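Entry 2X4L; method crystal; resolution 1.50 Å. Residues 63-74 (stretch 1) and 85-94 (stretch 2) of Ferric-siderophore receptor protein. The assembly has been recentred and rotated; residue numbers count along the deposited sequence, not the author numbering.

Stretch 1 (63-74) VEVKGVFGPTTT
Stretch 2, residues 85-94: DLDVDKVTVL

The two segments pair as a very short parallel ladder, in which just two bridges, Gly67 with Thr92 and Val68 with Val93, are held by three backbone hydrogen bonds. Thr92 N donates to Lys66 O (2.9 Å, 175°), Val68 N to Thr92 O (2.9 Å, 162°) and Leu94 N to Val68 O (2.8 Å, 171°). Thr92 and Val68 thus each use both N and O, the alternation expected of parallel strands. The register runs Lys66–Val91, Gly67–Thr92, Val68–Val93 and Phe69–Leu94, with CA–CA separations of 5.2, 4.5, 5.1 and 5.1 Å. The approach is tightest at Gly67, whose CA lies 3.2 Å from Thr92 O in a CA-H···O contact. Gly67 (phi/psi -141/153), Val68 (-132/160) and Phe69 (-145/135) are extended, as are Thr92 (-92/124) and Val93 (-89/118); stretch 2 turns a corner at Leu94 (-91/-18).

Val68 (chi1 m) anchors the apolar packing on the face it shares with Val93 (t). Val68 CG1 lies 3.9 Å from Leu86 CD2, while Val68 CG2 meets Val91 CG2 at 3.9 Å and Val93 CG2 at 4.0 Å. Leu86 (t, p) and Val91 (m) both point toward stretch 1. Thr72 (m) extends this packing, its CG2 3.9 Å from both Val88 CG1 and Val93 CG2; its OG1 donates to Gly70 O at 2.7 Å. Gly70 adopts phi/psi 137/179, which calls for glycine.

Before the ladder, Val88, Asp89 and Lys90 have helical backbone angles, and Val91 (-76/158) returns the chain to an extended path. Val65 CG2 (chi1 m) packs 3.9 Å from Val91 CG1. Lys90 (t, t, t, p) brings its NZ to 4.3 Å from Glu64 OE2, too far for a salt bridge. One water donates to Lys66 O (2.9 Å) and hydrogen-bonds Thr92 OG1 (3.0 Å), supplementing the direct backbone link.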

# COMPACT_ATOMS: atom_id res chain seq x y z
N VAL A 63 -0.43 18.29 3.63
CA VAL A 63 -0.19 18.22 5.09
C VAL A 63 1.23 17.73 5.29
O VAL A 63 1.55 16.64 4.87
CB VAL A 63 -1.21 17.31 5.70
CG1 VAL A 63 -0.85 16.87 7.18
CG2 VAL A 63 -2.62 18.00 5.61
N GLU A 64 2.06 18.57 5.92
CA GLU A 64 3.45 18.19 6.14
C GLU A 64 3.60 17.37 7.39
O GLU A 64 2.91 17.56 8.37
CB GLU A 64 4.30 19.47 6.27
CG GLU A 64 5.61 19.41 7.09
CD GLU A 64 6.24 20.83 7.44
OE1 GLU A 64 5.70 21.88 6.99
OE2 GLU A 64 7.26 20.88 8.19
N VAL A 65 4.53 16.42 7.36
CA VAL A 65 4.95 15.71 8.58
C VAL A 65 6.40 16.10 8.98
O VAL A 65 7.21 16.63 8.14
CB VAL A 65 4.83 14.14 8.46
CG1 VAL A 65 3.51 13.85 7.86
CG2 VAL A 65 5.97 13.57 7.57
N LYS A 66 6.71 15.93 10.26
CA LYS A 66 8.08 16.21 10.72
C LYS A 66 8.96 14.96 10.71
O LYS A 66 10.19 15.08 10.48
CB LYS A 66 8.05 16.80 12.11
CG LYS A 66 7.27 18.14 12.20
CD LYS A 66 8.08 19.26 11.62
CE LYS A 66 7.41 20.67 11.58
NZ LYS A 66 6.50 21.06 12.66
N GLY A 67 8.37 13.76 10.94
CA GLY A 67 9.22 12.56 10.95
C GLY A 67 8.46 11.42 10.27
O GLY A 67 7.23 11.43 10.23
N VAL A 68 9.26 10.50 9.72
CA VAL A 68 8.69 9.32 9.07
C VAL A 68 9.43 8.09 9.59
O VAL A 68 10.57 8.16 10.02
CB VAL A 68 8.74 9.34 7.51
CG1 VAL A 68 7.92 10.52 7.03
CG2 VAL A 68 10.19 9.39 6.95
N PHE A 69 8.78 6.93 9.43
CA PHE A 69 9.43 5.65 9.65
C PHE A 69 8.86 4.65 8.66
O PHE A 69 7.65 4.54 8.44
CB PHE A 69 9.21 5.18 11.14
CG PHE A 69 7.80 5.09 11.58
CD1 PHE A 69 7.13 3.87 11.56
CD2 PHE A 69 7.06 6.23 11.95
CE1 PHE A 69 5.78 3.72 11.96
CE2 PHE A 69 5.70 6.11 12.39
CZ PHE A 69 5.07 4.84 12.37
N GLY A 70 9.80 3.90 8.05
CA GLY A 70 9.41 2.93 7.01
C GLY A 70 10.41 3.05 5.88
O GLY A 70 11.34 3.83 5.91
N PRO A 71 10.20 2.22 4.85
CA PRO A 71 11.05 2.34 3.67
C PRO A 71 10.92 3.73 3.10
O PRO A 71 9.86 4.10 2.63
CB PRO A 71 10.46 1.26 2.71
CG PRO A 71 9.72 0.34 3.59
CD PRO A 71 9.11 1.24 4.68
N THR A 72 12.03 4.51 3.12
CA THR A 72 11.96 5.93 2.77
C THR A 72 12.88 6.31 1.63
O THR A 72 12.47 7.06 0.74
CB THR A 72 12.21 6.79 4.01
OG1 THR A 72 11.28 6.41 5.05
CG2 THR A 72 11.89 8.28 3.63
N THR A 73 14.16 5.83 1.72
CA THR A 73 15.06 6.05 0.59
C THR A 73 15.65 4.72 0.18
O THR A 73 15.67 3.73 0.95
CB THR A 73 16.21 6.97 0.90
OG1 THR A 73 16.98 6.44 2.01
CG2 THR A 73 15.70 8.38 1.21
N THR A 74 16.07 4.68 -1.05
CA THR A 74 16.78 3.53 -1.61
C THR A 74 18.28 3.71 -1.36
O THR A 74 18.79 4.78 -0.91
CB THR A 74 16.52 3.40 -3.11
OG1 THR A 74 17.34 4.40 -3.74
CG2 THR A 74 15.04 3.52 -3.44
N ASP A 85 5.69 11.50 -3.19
CA ASP A 85 6.32 12.76 -3.60
C ASP A 85 6.89 13.50 -2.39
O ASP A 85 7.28 14.64 -2.56
CB ASP A 85 5.34 13.70 -4.39
CG ASP A 85 4.94 13.10 -5.70
OD1 ASP A 85 5.84 12.57 -6.40
OD2 ASP A 85 3.71 13.18 -6.01
N LEU A 86 7.00 12.85 -1.20
CA LEU A 86 7.49 13.49 -0.01
C LEU A 86 8.86 14.08 -0.26
O LEU A 86 9.68 13.55 -1.03
CB LEU A 86 7.61 12.36 1.07
CG LEU A 86 7.64 12.70 2.52
CD1 LEU A 86 6.25 13.25 2.85
CD2 LEU A 86 7.85 11.40 3.24
N ASP A 87 9.15 15.22 0.39
CA ASP A 87 10.52 15.73 0.46
C ASP A 87 11.28 14.97 1.51
O ASP A 87 11.24 15.29 2.70
CB ASP A 87 10.50 17.25 0.71
CG ASP A 87 11.83 17.79 0.83
OD1 ASP A 87 12.88 17.05 0.68
OD2 ASP A 87 12.00 19.08 0.98
N VAL A 88 11.93 13.92 1.05
CA VAL A 88 12.60 12.99 2.00
C VAL A 88 13.81 13.62 2.67
O VAL A 88 14.22 13.16 3.76
CB VAL A 88 13.00 11.61 1.29
CG1 VAL A 88 11.76 10.98 0.78
CG2 VAL A 88 14.04 11.78 0.24
N ASP A 89 14.39 14.68 2.09
CA ASP A 89 15.50 15.39 2.76
C ASP A 89 14.93 16.18 3.93
O ASP A 89 15.64 16.35 4.93
CB ASP A 89 16.30 16.30 1.80
CG ASP A 89 17.52 16.91 2.55
OD1 ASP A 89 18.44 16.09 2.96
OD2 ASP A 89 17.54 18.16 2.85
N LYS A 90 13.73 16.78 3.81
CA LYS A 90 13.25 17.67 4.87
C LYS A 90 12.79 16.94 6.10
O LYS A 90 13.05 17.39 7.25
CB LYS A 90 12.16 18.55 4.25
CG LYS A 90 11.49 19.48 5.28
CD LYS A 90 10.40 20.31 4.56
CE LYS A 90 9.74 21.34 5.47
NZ LYS A 90 10.75 22.16 6.09
N VAL A 91 12.13 15.83 5.89
CA VAL A 91 11.60 15.11 7.05
C VAL A 91 12.72 14.37 7.76
O VAL A 91 13.77 14.17 7.19
CB VAL A 91 10.61 14.00 6.57
CG1 VAL A 91 9.32 14.61 5.86
CG2 VAL A 91 11.21 12.97 5.68
N THR A 92 12.51 14.06 9.04
CA THR A 92 13.50 13.26 9.75
C THR A 92 13.11 11.79 9.61
O THR A 92 12.01 11.42 9.98
CB THR A 92 13.48 13.64 11.26
OG1 THR A 92 13.96 15.02 11.38
CG2 THR A 92 14.39 12.69 12.08
N VAL A 93 14.03 10.97 9.08
CA VAL A 93 13.79 9.59 8.93
C VAL A 93 14.23 8.89 10.25
O VAL A 93 15.41 8.90 10.63
CB VAL A 93 14.62 9.05 7.75
CG1 VAL A 93 14.50 7.55 7.59
CG2 VAL A 93 14.12 9.70 6.44
N LEU A 94 13.22 8.26 10.91
CA LEU A 94 13.42 7.63 12.19
C LEU A 94 13.80 6.17 12.03
O LEU A 94 14.28 5.54 12.99
CB LEU A 94 12.10 7.75 12.99
CG LEU A 94 11.77 9.20 13.31
CD1 LEU A 94 10.32 9.20 13.90
CD2 LEU A 94 12.70 9.83 14.34
O HOH W 1 12.03 17.25 11.10